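Local coordinates for type III secretion system effector protein ExoU (Pseudomonas fluorescens, PDB 4QMK) that probably acts as a secreted patatin-like phospholipase toxin, delivered by type III secretion and brought to the host plasma membrane by a phosphatidylinositol 4,5-bisphosphate binding domain, at residues I79-E90 / L414-S423; D330-E338 / F378-N388. All blocks are in the same frame, centred on the assembly; numbering follows the deposited sequence.

Interaction 1: I79-E90 / L414-S423; sequences IAFPGMVQALEE and LQAQARQTVS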
loop_
_atom_site.group_PDB
_atom_site.type_symbol
_atom_site.label_atom_id
_atom_site.label_comp_id
_atom_site.label_asym_id
_atom_site.label_seq_id
_atom_site.Cartn_x
_atom_site.Cartn_y
_atom_site.Cartn_z
ATOM N N ILE A 79 -20.403 -23.753 16.306
ATOM C CA ILE A 79 -20.822 -23.643 17.670
ATOM C C ILE A 79 -20.072 -24.650 18.459
ATOM O O ILE A 79 -20.001 -24.531 19.660
ATOM C CB ILE A 79 -22.389 -23.792 17.826
ATOM C CG1 ILE A 79 -22.829 -23.672 19.290
ATOM C CG2 ILE A 79 -22.905 -25.123 17.306
ATOM C CD1 ILE A 79 -22.480 -22.320 19.867
ATOM N N ALA A 80 -19.450 -25.623 17.819
ATOM C CA ALA A 80 -18.605 -26.603 18.561
ATOM C C ALA A 80 -17.215 -26.063 18.940
ATOM O O ALA A 80 -16.563 -26.583 19.830
ATOM C CB ALA A 80 -18.433 -27.872 17.734
ATOM N N PHE A 81 -16.743 -25.043 18.259
ATOM C CA PHE A 81 -15.359 -24.623 18.466
ATOM C C PHE A 81 -14.984 -24.277 19.910
ATOM O O PHE A 81 -13.832 -24.465 20.319
ATOM C CB PHE A 81 -15.002 -23.421 17.550
ATOM C CG PHE A 81 -14.828 -23.762 16.106
ATOM C CD1 PHE A 81 -14.120 -24.876 15.726
ATOM C CD2 PHE A 81 -15.264 -22.885 15.116
ATOM C CE1 PHE A 81 -13.909 -25.166 14.372
ATOM C CE2 PHE A 81 -15.027 -23.140 13.775
ATOM C CZ PHE A 81 -14.356 -24.287 13.407
ATOM N N PRO A 82 -15.927 -23.722 20.676
ATOM C CA PRO A 82 -15.551 -23.355 22.036
ATOM C C PRO A 82 -14.948 -24.497 22.834
ATOM O O PRO A 82 -13.971 -24.281 23.555
ATOM C CB PRO A 82 -16.864 -22.883 22.634
ATOM C CG PRO A 82 -17.531 -22.218 21.488
ATOM C CD PRO A 82 -17.229 -23.136 20.313
ATOM N N GLY A 83 -15.472 -25.702 22.688
ATOM C CA GLY A 83 -14.864 -26.845 23.386
ATOM C C GLY A 83 -13.412 -27.120 22.907
ATOM O O GLY A 83 -12.517 -27.516 23.698
ATOM N N MET A 84 -13.171 -26.901 21.624
ATOM C CA MET A 84 -11.837 -27.086 21.106
ATOM C C MET A 84 -10.872 -26.100 21.811
ATOM O O MET A 84 -9.742 -26.468 22.190
ATOM C CB MET A 84 -11.875 -26.946 19.588
ATOM C CG MET A 84 -10.552 -27.045 18.898
ATOM S SD MET A 84 -9.761 -25.454 18.776
ATOM C CE MET A 84 -10.966 -24.661 17.711
ATOM N N VAL A 85 -11.313 -24.871 22.013
ATOM C CA VAL A 85 -10.461 -23.905 22.696
ATOM C C VAL A 85 -10.301 -24.208 24.210
ATOM O O VAL A 85 -9.230 -23.949 24.807
ATOM C CB VAL A 85 -11.024 -22.503 22.569
ATOM C CG1 VAL A 85 -10.111 -21.491 23.276
ATOM C CG2 VAL A 85 -11.216 -22.170 21.109
ATOM N N GLN A 86 -11.365 -24.729 24.829
ATOM C CA GLN A 86 -11.279 -25.130 26.202
ATOM C C GLN A 86 -10.185 -26.176 26.338
ATOM O O GLN A 86 -9.284 -26.036 27.161
ATOM C CB GLN A 86 -12.625 -25.658 26.701
ATOM C CG GLN A 86 -13.699 -24.601 26.777
ATOM C CD GLN A 86 -15.099 -25.174 26.621
ATOM O OE1 GLN A 86 -15.351 -26.339 26.951
ATOM N NE2 GLN A 86 -16.035 -24.339 26.173
ATOM N N ALA A 87 -10.257 -27.204 25.504
ATOM C CA ALA A 87 -9.245 -28.289 25.468
ATOM C C ALA A 87 -7.840 -27.774 25.278
ATOM O O ALA A 87 -6.944 -28.240 25.934
ATOM C CB ALA A 87 -9.563 -29.277 24.365
ATOM N N LEU A 88 -7.631 -26.811 24.384
ATOM C CA LEU A 88 -6.263 -26.279 24.203
ATOM C C LEU A 88 -5.714 -25.568 25.442
ATOM O O LEU A 88 -4.580 -25.807 25.850
ATOM C CB LEU A 88 -6.181 -25.339 23.014
ATOM C CG LEU A 88 -6.218 -26.041 21.669
ATOM C CD1 LEU A 88 -6.425 -25.004 20.584
ATOM C CD2 LEU A 88 -4.945 -26.816 21.423
ATOM N N GLU A 89 -6.545 -24.736 26.052
ATOM C CA GLU A 89 -6.132 -23.904 27.174
ATOM C C GLU A 89 -5.928 -24.757 28.411
ATOM O O GLU A 89 -4.890 -24.684 29.067
ATOM C CB GLU A 89 -7.197 -22.839 27.422
ATOM C CG GLU A 89 -6.687 -21.547 28.024
ATOM C CD GLU A 89 -7.824 -20.573 28.266
ATOM O OE1 GLU A 89 -8.675 -20.853 29.148
ATOM O OE2 GLU A 89 -7.857 -19.520 27.588
ATOM N N GLU A 90 -6.925 -25.579 28.716
ATOM C CA GLU A 90 -6.876 -26.512 29.861
ATOM C C GLU A 90 -5.661 -27.469 29.814
ATOM O O GLU A 90 -5.291 -28.051 30.807
ATOM C CB GLU A 90 -8.200 -27.261 29.935
ATOM C CG GLU A 90 -8.133 -28.732 30.282
ATOM C CD GLU A 90 -9.454 -29.413 29.948
ATOM O OE1 GLU A 90 -10.516 -28.741 30.145
ATOM O OE2 GLU A 90 -9.427 -30.588 29.448
ATOM N N LEU A 414 -22.525 -30.118 22.826
ATOM C CA LEU A 414 -21.728 -30.266 21.641
ATOM C C LEU A 414 -20.326 -29.761 21.940
ATOM O O LEU A 414 -19.321 -30.412 21.611
ATOM C CB LEU A 414 -22.354 -29.501 20.495
ATOM C CG LEU A 414 -21.906 -30.019 19.148
ATOM C CD1 LEU A 414 -22.545 -31.371 18.891
ATOM C CD2 LEU A 414 -22.260 -29.030 18.048
ATOM N N GLN A 415 -20.276 -28.641 22.645
ATOM C CA GLN A 415 -19.009 -28.070 23.056
ATOM C C GLN A 415 -18.230 -29.029 23.941
ATOM O O GLN A 415 -17.020 -29.164 23.815
ATOM C CB GLN A 415 -19.237 -26.741 23.750
ATOM C CG GLN A 415 -19.741 -25.681 22.770
ATOM C CD GLN A 415 -20.213 -24.433 23.439
ATOM O OE1 GLN A 415 -20.163 -24.317 24.657
ATOM N NE2 GLN A 415 -20.645 -23.463 22.637
ATOM N N ALA A 416 -18.925 -29.721 24.825
ATOM C CA ALA A 416 -18.240 -30.706 25.684
ATOM C C ALA A 416 -17.778 -31.959 24.879
ATOM O O ALA A 416 -16.844 -32.586 25.263
ATOM C CB ALA A 416 -19.132 -31.094 26.868
ATOM N N GLN A 417 -18.458 -32.304 23.788
ATOM C CA GLN A 417 -18.041 -33.409 22.933
ATOM C C GLN A 417 -16.739 -33.053 22.200
ATOM O O GLN A 417 -15.825 -33.873 22.064
ATOM C CB GLN A 417 -19.095 -33.677 21.893
ATOM C CG GLN A 417 -20.357 -34.260 22.453
ATOM C CD GLN A 417 -20.319 -35.758 22.436
ATOM O OE1 GLN A 417 -20.164 -36.409 23.477
ATOM N NE2 GLN A 417 -20.427 -36.328 21.233
ATOM N N ALA A 418 -16.699 -31.829 21.705
ATOM C CA ALA A 418 -15.541 -31.316 21.050
ATOM C C ALA A 418 -14.346 -31.289 22.007
ATOM O O ALA A 418 -13.219 -31.705 21.652
ATOM C CB ALA A 418 -15.824 -29.921 20.539
ATOM N N ARG A 419 -14.605 -30.816 23.226
ATOM C CA ARG A 419 -13.565 -30.689 24.243
ATOM C C ARG A 419 -12.918 -32.029 24.477
ATOM O O ARG A 419 -11.669 -32.145 24.492
ATOM C CB ARG A 419 -14.157 -30.154 25.530
ATOM C CG ARG A 419 -13.180 -29.974 26.679
ATOM C CD ARG A 419 -13.919 -29.613 27.964
ATOM N NE ARG A 419 -13.018 -29.153 29.017
ATOM C CZ ARG A 419 -13.337 -28.249 29.946
ATOM N NH1 ARG A 419 -14.534 -27.656 29.959
ATOM N NH2 ARG A 419 -12.433 -27.896 30.850
ATOM N N GLN A 420 -13.754 -33.041 24.643
ATOM C CA GLN A 420 -13.250 -34.373 24.854
ATOM C C GLN A 420 -12.440 -34.913 23.671
ATOM O O GLN A 420 -11.401 -35.505 23.880
ATOM C CB GLN A 420 -14.380 -35.322 25.121
ATOM C CG GLN A 420 -14.995 -35.155 26.469
ATOM C CD GLN A 420 -16.081 -36.168 26.701
ATOM O OE1 GLN A 420 -16.602 -36.789 25.747
ATOM N NE2 GLN A 420 -16.442 -36.345 27.970
ATOM N N THR A 421 -12.926 -34.696 22.450
ATOM C CA THR A 421 -12.333 -35.249 21.275
ATOM C C THR A 421 -10.934 -34.669 21.095
ATOM O O THR A 421 -9.963 -35.385 20.932
ATOM C CB THR A 421 -13.216 -34.963 20.048
ATOM O OG1 THR A 421 -14.460 -35.646 20.186
ATOM C CG2 THR A 421 -12.576 -35.475 18.782
ATOM N N VAL A 422 -10.846 -33.367 21.195
ATOM C CA VAL A 422 -9.611 -32.673 21.050
ATOM C C VAL A 422 -8.614 -33.039 22.157
ATOM O O VAL A 422 -7.408 -33.272 21.854
ATOM C CB VAL A 422 -9.856 -31.191 21.022
ATOM C CG1 VAL A 422 -8.569 -30.414 21.141
ATOM C CG2 VAL A 422 -10.594 -30.834 19.745
ATOM N N SER A 423 -9.081 -33.079 23.415
ATOM C CA SER A 423 -8.240 -33.545 24.523
ATOM C C SER A 423 -7.713 -34.931 24.175
ATOM O O SER A 423 -6.535 -35.215 24.373
ATOM C CB SER A 423 -9.021 -33.651 25.855
ATOM O OG SER A 423 -9.099 -32.411 26.523
HETATM O O HOH W 1 -16.919 -28.389 27.781
HETATM O O HOH W 2 -19.105 -25.102 26.778
#
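Gly83 lies directly against the backbone of helix 414-423: its CA is 3.2 Å from Gln415 O, a CA-H...O contact with 154° at the hydrogen, and a second such contact runs back from Arg419 CA to Gly83 O. The absence of a side chain at Gly83 lets the axes of helices 81-90 and 414-423 approach to 6.7 Å, crossing at -41°. Small side chains continue the close fit, with Ala418 CB 3.5 Å from Ala80 O and Ala87 CB 3.6 Å from Val422 CG1. At one end, Gln415 reaches across Pro82 as an extended chain, and its NE2 donates to Ile79 O (3.2 Å, 155° at the hydrogen), the acceptor lying in the amide plane. The same NE2 also bonds Asn127, so helix 119-127 helps fix the amide, while a bridging water links Gln415 OE1 to Gln86 NE2. At the other end Arg419, CG anti to the backbone N and straight as far as NE, fits as a knob among Gly83, Gln86, Ala87 and Glu90. Gln86 CB lies over one face of the guanidinium, displaced toward its rim. Glu90 pairs at the edge as a salt bridge, but Glu90 OE1 and Arg419 NH2 are modelled too close together, so its geometry is doubtful. The whole is a glycine- and alanine-lined helix-helix crossing within the patatin-like fold, where Met84 and Val422 also face the central sheet through Leu71 and Leu385.

Interaction 2: D330-E338 / F378-N388; sequences DEALIVKFE and FSEQTVTLPLN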
loop_
_atom_site.group_PDB
_atom_site.type_symbol
_atom_site.label_atom_id
_atom_site.label_comp_id
_atom_site.label_asym_id
_atom_site.label_seq_id
_atom_site.Cartn_x
_atom_site.Cartn_y
_atom_site.Cartn_z
ATOM N N ASP A 330 7.038 -28.828 12.219
ATOM C CA ASP A 330 5.954 -28.132 12.874
ATOM C C ASP A 330 4.747 -29.030 13.060
ATOM O O ASP A 330 4.499 -29.931 12.289
ATOM C CB ASP A 330 5.549 -26.905 12.070
ATOM C CG ASP A 330 6.554 -25.788 12.182
ATOM O OD1 ASP A 330 6.661 -25.197 13.301
ATOM O OD2 ASP A 330 7.212 -25.494 11.145
ATOM N N GLU A 331 4.012 -28.774 14.116
ATOM C CA GLU A 331 2.822 -29.504 14.378
ATOM C C GLU A 331 1.640 -28.557 14.108
ATOM O O GLU A 331 1.672 -27.359 14.463
ATOM C CB GLU A 331 2.831 -29.994 15.820
ATOM C CG GLU A 331 1.581 -30.762 16.254
ATOM C CD GLU A 331 1.549 -32.232 15.860
ATOM O OE1 GLU A 331 2.460 -32.695 15.153
ATOM O OE2 GLU A 331 0.588 -32.921 16.274
ATOM N N ALA A 332 0.606 -29.091 13.474
ATOM C CA ALA A 332 -0.601 -28.355 13.291
ATOM C C ALA A 332 -1.739 -29.053 14.064
ATOM O O ALA A 332 -1.608 -30.226 14.455
ATOM C CB ALA A 332 -0.946 -28.309 11.833
ATOM N N LEU A 333 -2.823 -28.328 14.292
ATOM C CA LEU A 333 -4.042 -28.938 14.748
ATOM C C LEU A 333 -5.036 -28.448 13.711
ATOM O O LEU A 333 -5.256 -27.234 13.562
ATOM C CB LEU A 333 -4.438 -28.463 16.144
ATOM C CG LEU A 333 -5.762 -29.018 16.653
ATOM C CD1 LEU A 333 -5.757 -30.525 16.729
ATOM C CD2 LEU A 333 -5.968 -28.489 18.053
ATOM N N ILE A 334 -5.615 -29.367 12.955
ATOM C CA ILE A 334 -6.489 -28.991 11.872
ATOM C C ILE A 334 -7.820 -29.418 12.301
ATOM O O ILE A 334 -8.019 -30.591 12.594
ATOM C CB ILE A 334 -6.073 -29.726 10.564
ATOM C CG1 ILE A 334 -4.657 -29.288 10.192
ATOM C CG2 ILE A 334 -7.057 -29.411 9.454
ATOM C CD1 ILE A 334 -3.925 -30.184 9.171
ATOM N N VAL A 335 -8.768 -28.523 12.345
ATOM C CA VAL A 335 -10.095 -28.878 12.973
ATOM C C VAL A 335 -11.161 -28.974 11.950
ATOM O O VAL A 335 -11.470 -27.983 11.327
ATOM C CB VAL A 335 -10.501 -27.832 14.002
ATOM C CG1 VAL A 335 -11.779 -28.240 14.691
ATOM C CG2 VAL A 335 -9.388 -27.679 15.024
ATOM N N LYS A 336 -11.660 -30.194 11.730
ATOM C CA LYS A 336 -12.747 -30.471 10.793
ATOM C C LYS A 336 -13.986 -30.997 11.486
ATOM O O LYS A 336 -13.960 -31.393 12.637
ATOM C CB LYS A 336 -12.329 -31.524 9.780
ATOM C CG LYS A 336 -11.418 -30.959 8.736
ATOM C CD LYS A 336 -10.899 -31.994 7.756
ATOM C CE LYS A 336 -9.897 -31.294 6.818
ATOM N NZ LYS A 336 -9.346 -32.128 5.703
ATOM N N PHE A 337 -15.070 -31.074 10.735
ATOM C CA PHE A 337 -16.299 -31.630 11.265
ATOM C C PHE A 337 -16.654 -32.995 10.640
ATOM O O PHE A 337 -16.312 -33.270 9.488
ATOM C CB PHE A 337 -17.391 -30.609 11.082
ATOM C CG PHE A 337 -17.138 -29.349 11.810
ATOM C CD1 PHE A 337 -16.385 -28.369 11.245
ATOM C CD2 PHE A 337 -17.637 -29.165 13.087
ATOM C CE1 PHE A 337 -16.144 -27.201 11.942
ATOM C CE2 PHE A 337 -17.393 -28.031 13.785
ATOM C CZ PHE A 337 -16.656 -27.036 13.217
ATOM N N GLU A 338 -17.357 -33.819 11.426
ATOM C CA GLU A 338 -17.784 -35.217 11.064
ATOM C C GLU A 338 -18.344 -35.492 9.653
ATOM O O GLU A 338 -19.140 -34.720 9.146
ATOM C CB GLU A 338 -18.805 -35.694 12.108
ATOM C CG GLU A 338 -19.229 -37.150 11.936
ATOM C CD GLU A 338 -20.141 -37.651 13.054
ATOM O OE1 GLU A 338 -20.734 -38.730 12.888
ATOM O OE2 GLU A 338 -20.267 -36.979 14.090
ATOM N N PHE A 378 -0.609 -34.377 7.623
ATOM C CA PHE A 378 -1.790 -33.566 7.620
ATOM C C PHE A 378 -2.937 -34.347 8.272
ATOM O O PHE A 378 -3.637 -33.811 9.184
ATOM C CB PHE A 378 -2.116 -33.155 6.182
ATOM C CG PHE A 378 -3.414 -32.420 6.008
ATOM C CD1 PHE A 378 -4.623 -33.109 5.776
ATOM C CD2 PHE A 378 -3.436 -31.026 6.007
ATOM C CE1 PHE A 378 -5.831 -32.415 5.610
ATOM C CE2 PHE A 378 -4.640 -30.333 5.832
ATOM C CZ PHE A 378 -5.832 -31.024 5.631
ATOM N N SER A 379 -3.105 -35.613 7.904
ATOM C CA SER A 379 -4.264 -36.331 8.441
ATOM C C SER A 379 -4.030 -36.818 9.859
ATOM O O SER A 379 -4.957 -36.938 10.597
ATOM C CB SER A 379 -4.777 -37.444 7.489
ATOM O OG SER A 379 -4.106 -38.648 7.673
ATOM N N GLU A 380 -2.783 -37.077 10.251
ATOM C CA GLU A 380 -2.481 -37.431 11.634
ATOM C C GLU A 380 -2.705 -36.219 12.544
ATOM O O GLU A 380 -2.993 -36.363 13.758
ATOM C CB GLU A 380 -1.014 -37.846 11.768
ATOM C CG GLU A 380 -0.685 -39.255 11.277
ATOM C CD GLU A 380 0.815 -39.485 11.039
ATOM O OE1 GLU A 380 1.636 -38.605 11.378
ATOM O OE2 GLU A 380 1.182 -40.545 10.490
ATOM N N GLN A 381 -2.565 -35.028 11.972
ATOM C CA GLN A 381 -2.703 -33.817 12.721
ATOM C C GLN A 381 -4.105 -33.251 12.668
ATOM O O GLN A 381 -4.341 -32.131 13.103
ATOM C CB GLN A 381 -1.712 -32.810 12.189
ATOM C CG GLN A 381 -0.309 -33.144 12.662
ATOM C CD GLN A 381 0.794 -32.493 11.846
ATOM O OE1 GLN A 381 0.888 -31.275 11.730
ATOM N NE2 GLN A 381 1.651 -33.304 11.331
ATOM N N THR A 382 -5.031 -34.015 12.091
ATOM C CA THR A 382 -6.376 -33.550 11.877
ATOM C C THR A 382 -7.262 -34.121 12.955
ATOM O O THR A 382 -7.127 -35.301 13.261
ATOM C CB THR A 382 -6.892 -34.043 10.525
ATOM O OG1 THR A 382 -6.143 -33.403 9.473
ATOM C CG2 THR A 382 -8.325 -33.756 10.367
ATOM N N VAL A 383 -8.155 -33.302 13.526
ATOM C CA VAL A 383 -9.125 -33.803 14.494
ATOM C C VAL A 383 -10.522 -33.512 13.968
ATOM O O VAL A 383 -10.824 -32.392 13.499
ATOM C CB VAL A 383 -8.891 -33.201 15.917
ATOM C CG1 VAL A 383 -9.176 -31.729 15.951
ATOM C CG2 VAL A 383 -9.712 -33.918 16.954
ATOM N N THR A 384 -11.387 -34.509 14.076
ATOM C CA THR A 384 -12.767 -34.433 13.547
ATOM C C THR A 384 -13.795 -34.314 14.674
ATOM O O THR A 384 -14.033 -35.249 15.408
ATOM C CB THR A 384 -13.072 -35.673 12.682
ATOM O OG1 THR A 384 -12.107 -35.736 11.601
ATOM C CG2 THR A 384 -14.446 -35.601 12.112
ATOM N N LEU A 385 -14.372 -33.133 14.818
ATOM C CA LEU A 385 -15.305 -32.887 15.879
ATOM C C LEU A 385 -16.597 -33.632 15.552
ATOM O O LEU A 385 -17.127 -33.491 14.476
ATOM C CB LEU A 385 -15.561 -31.396 16.034
ATOM C CG LEU A 385 -14.356 -30.507 16.315
ATOM C CD1 LEU A 385 -14.860 -29.110 16.666
ATOM C CD2 LEU A 385 -13.489 -31.041 17.444
ATOM N N PRO A 386 -17.085 -34.449 16.484
ATOM C CA PRO A 386 -18.303 -35.209 16.245
ATOM C C PRO A 386 -19.580 -34.356 16.322
ATOM O O PRO A 386 -19.693 -33.478 17.170
ATOM C CB PRO A 386 -18.294 -36.223 17.386
ATOM C CG PRO A 386 -17.642 -35.490 18.500
ATOM C CD PRO A 386 -16.575 -34.645 17.850
ATOM N N LEU A 387 -20.530 -34.635 15.441
ATOM C CA LEU A 387 -21.805 -33.918 15.422
ATOM C C LEU A 387 -22.984 -34.778 15.844
ATOM O O LEU A 387 -24.081 -34.264 15.988
ATOM C CB LEU A 387 -22.060 -33.319 14.026
ATOM C CG LEU A 387 -21.109 -32.168 13.672
ATOM C CD1 LEU A 387 -21.213 -31.777 12.205
ATOM C CD2 LEU A 387 -21.367 -30.965 14.574
ATOM N N ASN A 388 -22.748 -36.070 16.073
ATOM C CA ASN A 388 -23.810 -37.019 16.392
ATOM C C ASN A 388 -23.534 -37.889 17.632
ATOM O O ASN A 388 -22.472 -38.529 17.734
ATOM C CB ASN A 388 -24.036 -37.945 15.197
ATOM C CG ASN A 388 -25.161 -38.926 15.439
ATOM O OD1 ASN A 388 -26.214 -38.575 15.991
ATOM N ND2 ASN A 388 -24.954 -40.149 15.046
#
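Gln381 crosses to the start of strand 332-337 with its whole side chain. Its CB lies 3.4 Å from Ala332 O; CG passes Glu331 OE2 at 3.7 Å; the amide then stacks on the Glu331 carboxylate, the two planes 16° apart. At the tip, OE1 accepts from Ala332 N (2.8 Å), the donor tilted 28° from the carbonyl plane. CG stands beside the backbone N (chi1 -75°) and the chain beyond it is extended, which carries OE1 to that N-H. The Glu331 carboxylate itself is paired with Arg429. From Gln381 O onward the backbones bond as parallel strands: Ile334 N meets Gln381 O, and Val383 N donates to Ile334 O at 2.9 Å, almost straight. Beyond the last strand pair, Glu338 OE2 takes Leu387 N at 2.7 Å and, weakly, Asn388 N. On the face of Ile334 and Lys336, Ile334 CD1 packs on Phe378, and Lys336 NZ approaches the edge of that ring, in its plane, 3.5 Å from CE1. The other face carries Val335, Val383 and Leu385, with Val335 CG1 3.8 Å from Leu385 CD1. Strand 332-337 thus lies between strands 68-72 and 382-389, all three parallel, with helices 81-90 and 408-431 packed on the Val335 and Val383 face.

In the fold
Interaction 1 supplies the two helices that lie on one face of the sheet whose neighbouring strands are joined in interaction 2; their centres are about 12 Å apart. The seam joins strands and helices at several points: Phe81 CE1 comes within 3.5 Å of Phe337 CZ, the ring planes at about 60°, and Val422 CG2 within 3.7 Å of Leu385 CD2. Thr421 CG2 adds a contact of 3.7 Å with Thr384 O. Along the chain, interaction 2 is nested inside the loop closed by 79-90 and 414-423. Phe337 also lies near, without touching, Gly102, Ser104 and Gly106, whose GxSxG pattern is consistent with the nucleophile elbow of patatin-like phospholipases.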